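Local coordinates for protein carbohydrate kinase, pfkB family (Enterococcus faecalis, PDB 3KTN) that probably phosphorylates a sugar acid such as 2-keto-3-deoxygluconate, being a magnesium-binding member of the PfkB (ribokinase-like) carbohydrate kinase family, at residues D77-E82 / E124-E129; S116-Y121 / R147-I152; N39-L44 / L49-I54. All coordinates share one frame; numbering follows the deposited sequence.

Contact 1. Residues D77-E82 / E124-E129; sequences DQWVGE and EAFLAE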
ATOM      1  N   ASP A  77      18.674  24.357   0.310  1.00 31.40           N
ATOM      2  CA  ASP A  77      19.390  23.582   1.311  1.00 33.70           C
ATOM      3  C   ASP A  77      20.857  24.026   1.372  1.00 33.73           C
ATOM      4  O   ASP A  77      21.691  23.341   1.959  1.00 32.49           O
ATOM      5  CB  ASP A  77      19.318  22.089   0.952  1.00 34.80           C
ATOM      6  CG  ASP A  77      20.077  21.763  -0.327  1.00 35.21           C
ATOM      7  OD1 ASP A  77      20.265  22.678  -1.153  1.00 38.16           O
ATOM      8  OD2 ASP A  77      20.478  20.597  -0.515  1.00 36.17           O
ATOM      9  N   GLN A  78      21.163  25.169   0.767  1.00 35.91           N
ATOM     10  CA  GLN A  78      22.535  25.681   0.740  1.00 39.22           C
ATOM     11  C   GLN A  78      23.144  25.874   2.126  1.00 39.18           C
ATOM     12  O   GLN A  78      24.330  25.616   2.324  1.00 39.47           O
ATOM     13  CB  GLN A  78      22.591  27.007  -0.025  1.00 43.22           C
ATOM     14  CG  GLN A  78      21.772  28.125   0.613  1.00 49.75           C
ATOM     15  CD  GLN A  78      21.785  29.405  -0.206  1.00 53.45           C
ATOM     16  OE1 GLN A  78      22.853  29.927  -0.544  1.00 57.18           O
ATOM     17  NE2 GLN A  78      20.600  29.921  -0.523  1.00 51.80           N
ATOM     18  N   TRP A  79      22.338  26.318   3.086  1.00 38.57           N
ATOM     19  CA  TRP A  79      22.846  26.541   4.434  1.00 38.59           C
ATOM     20  C   TRP A  79      22.579  25.409   5.417  1.00 38.99           C
ATOM     21  O   TRP A  79      22.611  25.614   6.628  1.00 38.29           O
ATOM     22  CB  TRP A  79      22.315  27.869   4.987  1.00 40.75           C
ATOM     23  CG  TRP A  79      22.750  29.041   4.150  1.00 44.19           C
ATOM     24  CD1 TRP A  79      23.941  29.177   3.491  1.00 43.96           C
ATOM     25  CD2 TRP A  79      22.004  30.232   3.876  1.00 45.22           C
ATOM     26  NE1 TRP A  79      23.980  30.371   2.819  1.00 45.38           N
ATOM     27  CE2 TRP A  79      22.804  31.041   3.033  1.00 46.01           C
ATOM     28  CE3 TRP A  79      20.736  30.693   4.252  1.00 46.28           C
ATOM     29  CZ2 TRP A  79      22.380  32.291   2.566  1.00 46.90           C
ATOM     30  CZ3 TRP A  79      20.312  31.938   3.788  1.00 47.45           C
ATOM     31  CH2 TRP A  79      21.133  32.721   2.949  1.00 48.61           C
ATOM     32  N   VAL A  80      22.302  24.217   4.894  1.00 38.74           N
ATOM     33  CA  VAL A  80      22.088  23.049   5.741  1.00 37.64           C
ATOM     34  C   VAL A  80      23.449  22.365   5.803  1.00 37.11           C
ATOM     35  O   VAL A  80      23.910  21.827   4.799  1.00 39.07           O
ATOM     36  CB  VAL A  80      21.068  22.058   5.125  1.00 36.56           C
ATOM     37  CG1 VAL A  80      20.963  20.822   5.999  1.00 34.38           C
ATOM     38  CG2 VAL A  80      19.705  22.721   4.980  1.00 34.16           C
ATOM     39  N   GLY A  81      24.089  22.385   6.969  1.00 37.30           N
ATOM     40  CA  GLY A  81      25.404  21.777   7.100  1.00 35.42           C
ATOM     41  C   GLY A  81      25.362  20.351   7.609  1.00 37.29           C
ATOM     42  O   GLY A  81      24.310  19.874   8.035  1.00 36.16           O
ATOM     43  N   GLU A  82      26.504  19.671   7.566  1.00 36.08           N
ATOM     44  CA  GLU A  82      26.587  18.293   8.036  1.00 39.83           C
ATOM     45  C   GLU A  82      27.094  18.279   9.467  1.00 39.70           C
ATOM     46  O   GLU A  82      28.009  19.014   9.809  1.00 41.20           O
ATOM     47  CB  GLU A  82      27.542  17.474   7.161  1.00 39.11           C
ATOM     48  CG  GLU A  82      27.309  17.626   5.674  1.00 41.86           C
ATOM     49  CD  GLU A  82      28.207  16.721   4.849  1.00 43.94           C
ATOM     50  OE1 GLU A  82      29.402  16.581   5.188  1.00 43.91           O
ATOM     51  OE2 GLU A  82      27.715  16.156   3.851  1.00 47.18           O
ATOM     52  N   GLU A 124      27.130  35.506   9.651  1.00 53.99           N
ATOM     53  CA  GLU A 124      27.512  36.726   8.946  1.00 55.08           C
ATOM     54  C   GLU A 124      27.205  36.584   7.458  1.00 53.82           C
ATOM     55  O   GLU A 124      26.533  37.428   6.865  1.00 53.86           O
ATOM     56  CB  GLU A 124      29.010  36.990   9.124  1.00 58.20           C
ATOM     57  CG  GLU A 124      29.461  37.206  10.559  1.00 63.45           C
ATOM     58  CD  GLU A 124      29.416  38.663  10.974  1.00 67.01           C
ATOM     59  OE1 GLU A 124      30.037  39.498  10.280  1.00 69.31           O
ATOM     60  OE2 GLU A 124      28.768  38.975  11.994  1.00 68.79           O
ATOM     61  N   ALA A 125      27.704  35.504   6.862  1.00 52.53           N
ATOM     62  CA  ALA A 125      27.499  35.242   5.442  1.00 52.29           C
ATOM     63  C   ALA A 125      26.033  35.042   5.069  1.00 52.67           C
ATOM     64  O   ALA A 125      25.594  35.480   4.002  1.00 52.81           O
ATOM     65  CB  ALA A 125      28.307  34.024   5.024  1.00 52.07           C
ATOM     66  N   PHE A 126      25.277  34.383   5.945  1.00 51.63           N
ATOM     67  CA  PHE A 126      23.867  34.124   5.669  1.00 50.96           C
ATOM     68  C   PHE A 126      23.050  35.402   5.711  1.00 49.81           C
ATOM     69  O   PHE A 126      22.309  35.706   4.773  1.00 47.25           O
ATOM     70  CB  PHE A 126      23.284  33.129   6.678  1.00 51.52           C
ATOM     71  CG  PHE A 126      24.101  31.881   6.844  1.00 53.44           C
ATOM     72  CD1 PHE A 126      24.895  31.401   5.805  1.00 53.78           C
ATOM     73  CD2 PHE A 126      24.064  31.172   8.040  1.00 54.31           C
ATOM     74  CE1 PHE A 126      25.638  30.231   5.954  1.00 53.94           C
ATOM     75  CE2 PHE A 126      24.802  29.999   8.198  1.00 55.51           C
ATOM     76  CZ  PHE A 126      25.593  29.529   7.152  1.00 54.50           C
ATOM     77  N   LEU A 127      23.186  36.143   6.807  1.00 50.37           N
ATOM     78  CA  LEU A 127      22.453  37.389   6.987  1.00 51.16           C
ATOM     79  C   LEU A 127      22.645  38.341   5.811  1.00 51.58           C
ATOM     80  O   LEU A 127      21.736  39.088   5.453  1.00 51.88           O
ATOM     81  CB  LEU A 127      22.881  38.059   8.294  1.00 50.63           C
ATOM     82  CG  LEU A 127      22.418  37.335   9.561  1.00 49.75           C
ATOM     83  CD1 LEU A 127      23.125  37.909  10.782  1.00 50.32           C
ATOM     84  CD2 LEU A 127      20.909  37.472   9.698  1.00 48.87           C
ATOM     85  N   ALA A 128      23.825  38.296   5.200  1.00 53.28           N
ATOM     86  CA  ALA A 128      24.133  39.159   4.064  1.00 55.68           C
ATOM     87  C   ALA A 128      23.276  38.858   2.837  1.00 56.87           C
ATOM     88  O   ALA A 128      23.194  39.672   1.918  1.00 57.97           O
ATOM     89  CB  ALA A 128      25.611  39.035   3.703  1.00 54.91           C
ATOM     90  N   GLU A 129      22.628  37.698   2.819  1.00 57.73           N
ATOM     91  CA  GLU A 129      21.806  37.330   1.674  1.00 58.24           C
ATOM     92  C   GLU A 129      20.309  37.214   1.945  1.00 56.52           C
ATOM     93  O   GLU A 129      19.553  36.786   1.075  1.00 55.73           O
ATOM     94  CB  GLU A 129      22.321  36.024   1.072  1.00 61.27           C
ATOM     95  CG  GLU A 129      23.672  36.166   0.390  1.00 65.90           C
ATOM     96  CD  GLU A 129      24.214  34.842  -0.105  1.00 69.82           C
ATOM     97  OE1 GLU A 129      23.502  34.148  -0.866  1.00 71.21           O
ATOM     98  OE2 GLU A 129      25.355  34.493   0.268  1.00 72.17           O
TER

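Contact 2. Residues S116-Y121 / R147-I152; sequences SEAKDY and RDAALI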
ATOM      1  N   SER A 116      24.786  21.198  17.581  1.00 44.89           N
ATOM      2  CA  SER A 116      25.526  22.222  16.864  1.00 47.53           C
ATOM      3  C   SER A 116      25.483  23.547  17.626  1.00 49.09           C
ATOM      4  O   SER A 116      24.499  23.863  18.296  1.00 48.34           O
ATOM      5  CB  SER A 116      24.950  22.403  15.462  1.00 46.97           C
ATOM      6  OG  SER A 116      23.612  22.855  15.524  1.00 51.64           O
ATOM      7  N   GLU A 117      26.561  24.318  17.521  1.00 51.01           N
ATOM      8  CA  GLU A 117      26.653  25.599  18.206  1.00 52.93           C
ATOM      9  C   GLU A 117      26.875  26.753  17.241  1.00 51.82           C
ATOM     10  O   GLU A 117      27.176  26.548  16.066  1.00 51.53           O
ATOM     11  CB  GLU A 117      27.777  25.547  19.245  1.00 55.57           C
ATOM     12  CG  GLU A 117      28.984  24.742  18.795  1.00 60.67           C
ATOM     13  CD  GLU A 117      29.941  24.436  19.932  1.00 64.44           C
ATOM     14  OE1 GLU A 117      30.897  23.659  19.708  1.00 66.04           O
ATOM     15  OE2 GLU A 117      29.740  24.973  21.046  1.00 65.41           O
ATOM     16  N   ALA A 118      26.720  27.969  17.753  1.00 51.14           N
ATOM     17  CA  ALA A 118      26.878  29.173  16.951  1.00 50.47           C
ATOM     18  C   ALA A 118      28.127  29.175  16.079  1.00 50.72           C
ATOM     19  O   ALA A 118      28.089  29.649  14.942  1.00 49.33           O
ATOM     20  CB  ALA A 118      26.874  30.395  17.854  1.00 49.90           C
ATOM     21  N   LYS A 119      29.228  28.638  16.597  1.00 51.64           N
ATOM     22  CA  LYS A 119      30.472  28.626  15.833  1.00 54.04           C
ATOM     23  C   LYS A 119      30.413  27.706  14.617  1.00 53.57           C
ATOM     24  O   LYS A 119      31.269  27.783  13.736  1.00 52.07           O
ATOM     25  CB  LYS A 119      31.659  28.240  16.728  1.00 56.36           C
ATOM     26  CG  LYS A 119      31.722  26.775  17.130  1.00 60.26           C
ATOM     27  CD  LYS A 119      32.984  26.493  17.945  1.00 62.53           C
ATOM     28  CE  LYS A 119      33.112  25.015  18.281  1.00 65.71           C
ATOM     29  NZ  LYS A 119      34.322  24.708  19.098  1.00 67.45           N
ATOM     30  N   ASP A 120      29.407  26.838  14.567  1.00 53.36           N
ATOM     31  CA  ASP A 120      29.258  25.931  13.433  1.00 52.58           C
ATOM     32  C   ASP A 120      28.512  26.610  12.287  1.00 50.87           C
ATOM     33  O   ASP A 120      28.444  26.073  11.185  1.00 50.76           O
ATOM     34  CB  ASP A 120      28.499  24.668  13.842  1.00 54.32           C
ATOM     35  CG  ASP A 120      29.226  23.862  14.897  1.00 57.03           C
ATOM     36  OD1 ASP A 120      30.439  23.616  14.727  1.00 58.91           O
ATOM     37  OD2 ASP A 120      28.583  23.466  15.893  1.00 58.76           O
ATOM     38  N   TYR A 121      27.963  27.794  12.544  1.00 49.91           N
ATOM     39  CA  TYR A 121      27.207  28.524  11.528  1.00 49.53           C
ATOM     40  C   TYR A 121      27.849  29.844  11.120  1.00 50.52           C
ATOM     41  O   TYR A 121      28.294  30.616  11.970  1.00 51.08           O
ATOM     42  CB  TYR A 121      25.795  28.822  12.038  1.00 47.91           C
ATOM     43  CG  TYR A 121      24.971  27.609  12.418  1.00 46.55           C
ATOM     44  CD1 TYR A 121      24.238  26.899  11.460  1.00 45.04           C
ATOM     45  CD2 TYR A 121      24.895  27.194  13.745  1.00 44.84           C
ATOM     46  CE1 TYR A 121      23.444  25.803  11.829  1.00 44.18           C
ATOM     47  CE2 TYR A 121      24.114  26.113  14.121  1.00 43.95           C
ATOM     48  CZ  TYR A 121      23.390  25.421  13.166  1.00 44.25           C
ATOM     49  OH  TYR A 121      22.616  24.358  13.572  1.00 41.98           O
ATOM     50  N   ARG A 147      20.284  27.111  21.849  1.00 40.90           N
ATOM     51  CA  ARG A 147      19.818  28.353  22.459  1.00 43.48           C
ATOM     52  C   ARG A 147      20.855  29.460  22.257  1.00 43.16           C
ATOM     53  O   ARG A 147      20.518  30.566  21.825  1.00 43.40           O
ATOM     54  CB  ARG A 147      19.547  28.155  23.956  1.00 43.79           C
ATOM     55  CG  ARG A 147      19.241  29.461  24.693  1.00 47.42           C
ATOM     56  CD  ARG A 147      18.655  29.219  26.076  1.00 48.92           C
ATOM     57  NE  ARG A 147      19.469  28.303  26.870  1.00 52.24           N
ATOM     58  CZ  ARG A 147      19.129  27.048  27.145  1.00 54.69           C
ATOM     59  NH1 ARG A 147      17.983  26.552  26.693  1.00 55.46           N
ATOM     60  NH2 ARG A 147      19.939  26.286  27.869  1.00 55.87           N
ATOM     61  N   ASP A 148      22.115  29.159  22.556  1.00 44.99           N
ATOM     62  CA  ASP A 148      23.182  30.145  22.392  1.00 46.98           C
ATOM     63  C   ASP A 148      23.309  30.574  20.938  1.00 46.46           C
ATOM     64  O   ASP A 148      23.605  31.733  20.646  1.00 47.15           O
ATOM     65  CB  ASP A 148      24.526  29.587  22.876  1.00 49.78           C
ATOM     66  CG  ASP A 148      24.523  29.254  24.358  1.00 53.01           C
ATOM     67  OD1 ASP A 148      23.823  29.949  25.126  1.00 52.55           O
ATOM     68  OD2 ASP A 148      25.234  28.306  24.758  1.00 56.44           O
ATOM     69  N   ALA A 149      23.088  29.636  20.021  1.00 44.80           N
ATOM     70  CA  ALA A 149      23.176  29.946  18.599  1.00 42.66           C
ATOM     71  C   ALA A 149      22.022  30.849  18.181  1.00 40.81           C
ATOM     72  O   ALA A 149      22.211  31.795  17.417  1.00 40.76           O
ATOM     73  CB  ALA A 149      23.163  28.661  17.773  1.00 43.13           C
ATOM     74  N   ALA A 150      20.830  30.562  18.690  1.00 40.15           N
ATOM     75  CA  ALA A 150      19.658  31.360  18.351  1.00 42.30           C
ATOM     76  C   ALA A 150      19.823  32.806  18.826  1.00 42.72           C
ATOM     77  O   ALA A 150      19.562  33.748  18.077  1.00 43.77           O
ATOM     78  CB  ALA A 150      18.404  30.736  18.967  1.00 40.88           C
ATOM     79  N   LEU A 151      20.262  32.973  20.070  1.00 43.62           N
ATOM     80  CA  LEU A 151      20.464  34.301  20.646  1.00 44.65           C
ATOM     81  C   LEU A 151      21.491  35.099  19.848  1.00 45.07           C
ATOM     82  O   LEU A 151      21.270  36.266  19.521  1.00 46.51           O
ATOM     83  CB  LEU A 151      20.898  34.171  22.108  1.00 43.17           C
ATOM     84  CG  LEU A 151      19.811  33.533  22.983  1.00 42.51           C
ATOM     85  CD1 LEU A 151      20.334  33.247  24.376  1.00 42.75           C
ATOM     86  CD2 LEU A 151      18.613  34.463  23.035  1.00 41.99           C
ATOM     87  N   ILE A 152      22.611  34.465  19.523  1.00 45.39           N
ATOM     88  CA  ILE A 152      23.651  35.127  18.747  1.00 44.64           C
ATOM     89  C   ILE A 152      23.122  35.545  17.380  1.00 45.74           C
ATOM     90  O   ILE A 152      23.416  36.642  16.897  1.00 47.29           O
ATOM     91  CB  ILE A 152      24.868  34.202  18.564  1.00 45.01           C
ATOM     92  CG1 ILE A 152      25.631  34.105  19.889  1.00 45.94           C
ATOM     93  CG2 ILE A 152      25.760  34.709  17.434  1.00 42.23           C
ATOM     94  CD1 ILE A 152      26.815  33.152  19.860  1.00 46.08           C
TER

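Contact 3. Residues N39-L44 / L49-I54; sequences NLLANL and LETALI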
ATOM      1  N   ASN A  39       8.015  23.664   7.927  1.00 27.10           N
ATOM      2  CA  ASN A  39       6.623  23.979   7.599  1.00 27.59           C
ATOM      3  C   ASN A  39       6.485  25.423   7.154  1.00 27.78           C
ATOM      4  O   ASN A  39       5.807  25.726   6.163  1.00 25.75           O
ATOM      5  CB  ASN A  39       5.702  23.749   8.810  1.00 25.34           C
ATOM      6  CG  ASN A  39       5.842  22.356   9.398  1.00 27.90           C
ATOM      7  OD1 ASN A  39       6.333  21.435   8.739  1.00 28.90           O
ATOM      8  ND2 ASN A  39       5.396  22.189  10.639  1.00 25.79           N
ATOM      9  N   LEU A  40       7.117  26.313   7.907  1.00 28.82           N
ATOM     10  CA  LEU A  40       7.066  27.734   7.605  1.00 30.71           C
ATOM     11  C   LEU A  40       7.655  28.051   6.235  1.00 30.16           C
ATOM     12  O   LEU A  40       6.974  28.609   5.372  1.00 31.55           O
ATOM     13  CB  LEU A  40       7.823  28.527   8.676  1.00 31.33           C
ATOM     14  CG  LEU A  40       7.803  30.048   8.475  1.00 32.11           C
ATOM     15  CD1 LEU A  40       6.360  30.542   8.538  1.00 30.98           C
ATOM     16  CD2 LEU A  40       8.653  30.737   9.540  1.00 32.22           C
ATOM     17  N   LEU A  41       8.921  27.697   6.041  1.00 28.58           N
ATOM     18  CA  LEU A  41       9.593  27.974   4.777  1.00 29.37           C
ATOM     19  C   LEU A  41       8.946  27.275   3.578  1.00 30.86           C
ATOM     20  O   LEU A  41       8.908  27.836   2.473  1.00 31.10           O
ATOM     21  CB  LEU A  41      11.071  27.588   4.871  1.00 28.75           C
ATOM     22  CG  LEU A  41      11.887  28.308   5.952  1.00 32.63           C
ATOM     23  CD1 LEU A  41      13.357  27.940   5.792  1.00 29.15           C
ATOM     24  CD2 LEU A  41      11.687  29.822   5.849  1.00 31.60           C
ATOM     25  N   ALA A  42       8.441  26.061   3.795  1.00 28.34           N
ATOM     26  CA  ALA A  42       7.798  25.306   2.721  1.00 28.79           C
ATOM     27  C   ALA A  42       6.582  26.067   2.205  1.00 27.89           C
ATOM     28  O   ALA A  42       6.399  26.215   0.998  1.00 28.43           O
ATOM     29  CB  ALA A  42       7.370  23.921   3.219  1.00 26.57           C
ATOM     30  N   ASN A  43       5.754  26.554   3.123  1.00 27.32           N
ATOM     31  CA  ASN A  43       4.561  27.293   2.733  1.00 27.91           C
ATOM     32  C   ASN A  43       4.945  28.605   2.044  1.00 29.21           C
ATOM     33  O   ASN A  43       4.363  28.968   1.022  1.00 29.53           O
ATOM     34  CB  ASN A  43       3.683  27.586   3.952  1.00 25.08           C
ATOM     35  CG  ASN A  43       2.248  27.884   3.569  1.00 28.35           C
ATOM     36  OD1 ASN A  43       1.937  28.091   2.390  1.00 32.46           O
ATOM     37  ND2 ASN A  43       1.363  27.911   4.557  1.00 26.71           N
ATOM     38  N   LEU A  44       5.919  29.317   2.608  1.00 29.35           N
ATOM     39  CA  LEU A  44       6.377  30.580   2.024  1.00 29.90           C
ATOM     40  C   LEU A  44       6.977  30.347   0.627  1.00 31.18           C
ATOM     41  O   LEU A  44       6.814  31.173  -0.270  1.00 30.78           O
ATOM     42  CB  LEU A  44       7.402  31.248   2.948  1.00 27.26           C
ATOM     43  CG  LEU A  44       6.836  31.778   4.273  1.00 29.47           C
ATOM     44  CD1 LEU A  44       7.958  32.312   5.155  1.00 28.03           C
ATOM     45  CD2 LEU A  44       5.811  32.870   3.987  1.00 26.81           C
ATOM     46  N   LEU A  49       8.208  32.877  -2.415  1.00 43.01           N
ATOM     47  CA  LEU A  49       9.233  33.727  -1.839  1.00 42.22           C
ATOM     48  C   LEU A  49      10.477  32.857  -1.811  1.00 41.46           C
ATOM     49  O   LEU A  49      10.378  31.631  -1.837  1.00 40.89           O
ATOM     50  CB  LEU A  49       8.869  34.147  -0.415  1.00 42.46           C
ATOM     51  CG  LEU A  49       7.613  35.000  -0.248  1.00 45.06           C
ATOM     52  CD1 LEU A  49       7.466  35.390   1.215  1.00 45.50           C
ATOM     53  CD2 LEU A  49       7.714  36.242  -1.119  1.00 43.53           C
ATOM     54  N   GLU A  50      11.645  33.483  -1.780  1.00 41.09           N
ATOM     55  CA  GLU A  50      12.889  32.737  -1.725  1.00 41.84           C
ATOM     56  C   GLU A  50      13.110  32.378  -0.269  1.00 39.17           C
ATOM     57  O   GLU A  50      13.085  33.251   0.599  1.00 39.44           O
ATOM     58  CB  GLU A  50      14.038  33.587  -2.246  1.00 45.87           C
ATOM     59  CG  GLU A  50      13.934  33.885  -3.724  1.00 52.04           C
ATOM     60  CD  GLU A  50      15.147  34.624  -4.245  1.00 56.25           C
ATOM     61  OE1 GLU A  50      16.273  34.110  -4.081  1.00 57.85           O
ATOM     62  OE2 GLU A  50      14.971  35.719  -4.820  1.00 61.06           O
ATOM     63  N   THR A  51      13.327  31.095  -0.000  1.00 36.11           N
ATOM     64  CA  THR A  51      13.509  30.635   1.368  1.00 34.09           C
ATOM     65  C   THR A  51      14.728  29.741   1.528  1.00 33.62           C
ATOM     66  O   THR A  51      15.147  29.068   0.588  1.00 35.56           O
ATOM     67  CB  THR A  51      12.264  29.850   1.841  1.00 33.14           C
ATOM     68  OG1 THR A  51      12.203  28.594   1.155  1.00 35.53           O
ATOM     69  CG2 THR A  51      11.002  30.628   1.525  1.00 31.14           C
ATOM     70  N   ALA A  52      15.290  29.733   2.729  1.00 31.99           N
ATOM     71  CA  ALA A  52      16.455  28.917   3.012  1.00 32.44           C
ATOM     72  C   ALA A  52      16.452  28.542   4.485  1.00 33.21           C
ATOM     73  O   ALA A  52      16.180  29.379   5.349  1.00 33.30           O
ATOM     74  CB  ALA A  52      17.729  29.681   2.664  1.00 33.51           C
ATOM     75  N   LEU A  53      16.753  27.281   4.772  1.00 31.96           N
ATOM     76  CA  LEU A  53      16.773  26.810   6.145  1.00 31.45           C
ATOM     77  C   LEU A  53      18.194  26.710   6.675  1.00 32.56           C
ATOM     78  O   LEU A  53      19.070  26.144   6.023  1.00 32.96           O
ATOM     79  CB  LEU A  53      16.101  25.436   6.247  1.00 32.22           C
ATOM     80  CG  LEU A  53      16.043  24.808   7.639  1.00 32.22           C
ATOM     81  CD1 LEU A  53      15.185  25.682   8.550  1.00 32.86           C
ATOM     82  CD2 LEU A  53      15.453  23.402   7.548  1.00 34.17           C
ATOM     83  N   ILE A  54      18.415  27.265   7.861  1.00 31.75           N
ATOM     84  CA  ILE A  54      19.721  27.207   8.494  1.00 33.25           C
ATOM     85  C   ILE A  54      19.609  26.155   9.587  1.00 31.22           C
ATOM     86  O   ILE A  54      18.879  26.337  10.556  1.00 30.82           O
ATOM     87  CB  ILE A  54      20.105  28.564   9.132  1.00 35.79           C
ATOM     88  CG1 ILE A  54      20.046  29.666   8.074  1.00 38.27           C
ATOM     89  CG2 ILE A  54      21.502  28.476   9.729  1.00 35.29           C
ATOM     90  CD1 ILE A  54      20.253  31.069   8.627  1.00 44.24           C
TER

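Contact 1. Residues D77-E82 / E124-E129
Trp-79 and Phe-126 carry this contact, and the backbones stay well apart: the CA atoms of Trp-79 and Phe-126, the nearest pair across the two segments, are 7.8 Å from each other. The 77-82 segment opens with a type I beta turn from Asp-77 to Val-80, closed by the bond from Val-80 N to Asp-77 O at 3.1 Å, and then runs into strand 80-82. The turn puts Trp-79 at its third position, with CB directed toward the 124-129 segment. Residues 124-129 begin in a short helix and go on into a turn, where Glu-129 N bonds to Phe-126 O at 2.8 Å.

The two rings meet obliquely. The centroid of the indole five-membered ring lies 4.0 Å from that of the Phe-126 ring, and the planes make an angle of 35°, too open for a stack and too closed for an edge-to-face pair. Over the six-membered ring it is Phe-126 CB that lies, 4.0 Å from the centroid and only 2° off the ring normal, a CH-pi contact. Phe-126 thus spans the indole, its ring over the pyrrole part and its CB over the benzene part. Gln-78 CD lies over the opposite face, toward the rim, so the indole has its own sequence neighbour on one side and Phe-126 on the other. Glu-129 CB lies at the edge of the indole, in its plane, 4.0 Å from Trp-79 CH2, while the carboxylate is turned 74° from the ring.

Beneath this aromatic pair runs strand 50-57: Trp-79 rests on Ala-52 and Ile-54, and Phe-126 on Ile-54. Val-80 faces helix 61-72, whereas Leu-127 points away to helix 144-159, so the pair joins the turn leading into edge strand 80-82 to helix 123-127 at the surface of the main sheet.

Contact 2. Residues S116-Y121 / R147-I152
Ala-118 points its CB at helix 144-159 between Ala-149 and Ile-152, residues one helical turn apart. Ala-149 returns the approach: the two CB atoms are 4.1 Å apart, and Ala-149 CB also lies 3.6 Å from Ala-118 N. With side chains this small the backbones come close, the CA atoms of Ala-118 and Ala-149 being 4.1 Å apart. Ile-152 meets Ala-118 with CD1, the tip of its longer branch. Its CG1 is anti to the carbonyl carbon (chi1 -74°) and chi2 is extended at 177°, which carries CD1 to 3.4 Å from Ala-118 CB, a tight approach.

The loop is braced from within. Asp-120 OD2 accepts Glu-117 N at 2.7 Å in a nearly straight bond (176°), on the anti side of the carboxylate, and also forms a salt bridge with Lys-83. Tyr-121 OH donates to Ser-116 OG at 2.7 Å, linking the two ends of the segment. Tyr-121 also meets Phe-8 edge-to-face and makes a cation-pi contact with Lys-56.

The geometry is that of close alanine-to-alanine packing, here of a 3-10 turn against one of the helices flanking the central sheet of a ribokinase-like fold.

Contact 3. Residues N39-L44 / L49-I54
Leu-41 and Thr-51 face each other where helix 36-46 passes strand 50-57, with CB atoms 4.0 Å apart. The axes of helix segment 39-44 and strand segment 50-54 come within 8.1 Å and run nearly antiparallel, at 161°. Leu-41 has CG anti to its carbonyl carbon and an extended chi2, a shape that sends CD1 along the strand past Thr-51. There it reaches Leu-53 CB at 3.7 Å and also lies against the peptide between Ala-52 and Leu-53. Thr-51 chi1 of 71° leaves CG2 anti to the carbonyl carbon, where it touches Leu-41 O at 3.6 Å and Leu-44 CB at 3.9 Å; OG1 also lies near Leu-41 O, too far to count as a hydrogen bond.

Leu-44 and Leu-49 share the same extended rotamer, but their side chains run across one another, meeting at Leu-44 CD2 and Leu-49 CD1, 4.1 Å apart. Their backbones are tied as well: Leu-49 N donates to Leu-44 O at 3.1 Å, with an N-H...O angle of 160°.

Every touching residue is buried, and leucine branches and a threonine side chain, set against backbone carbonyls, form the interface; this implies mainly apolar cohesion, while the single backbone bond ties the helix to the start of the returning chain.

How the contacts relate
The contacts lie in one ribokinase-like domain, around strand 50-57 of the nine-stranded sheet. Contact 3 closes first along the chain and is the deepest, its centre about 11 Å from the centre of the chain, against about 20 Å for the centres of contacts 1 and 2, whose segments alternate in sequence. Contact 1 is centred about 13 Å from the centre of each of the others; the centres of contacts 2 and 3 are about 20 Å apart. Ile-54, ending the strand segment of contact 3, touches Phe-126 of contact 1 and Tyr-121 of contact 2. Strand 50-57 thus packs on helix 36-46 and on residues of contacts 1 and 2, the latter leading on to helix 144-159, away from the magnesium site at Asp-274 and Ile-276.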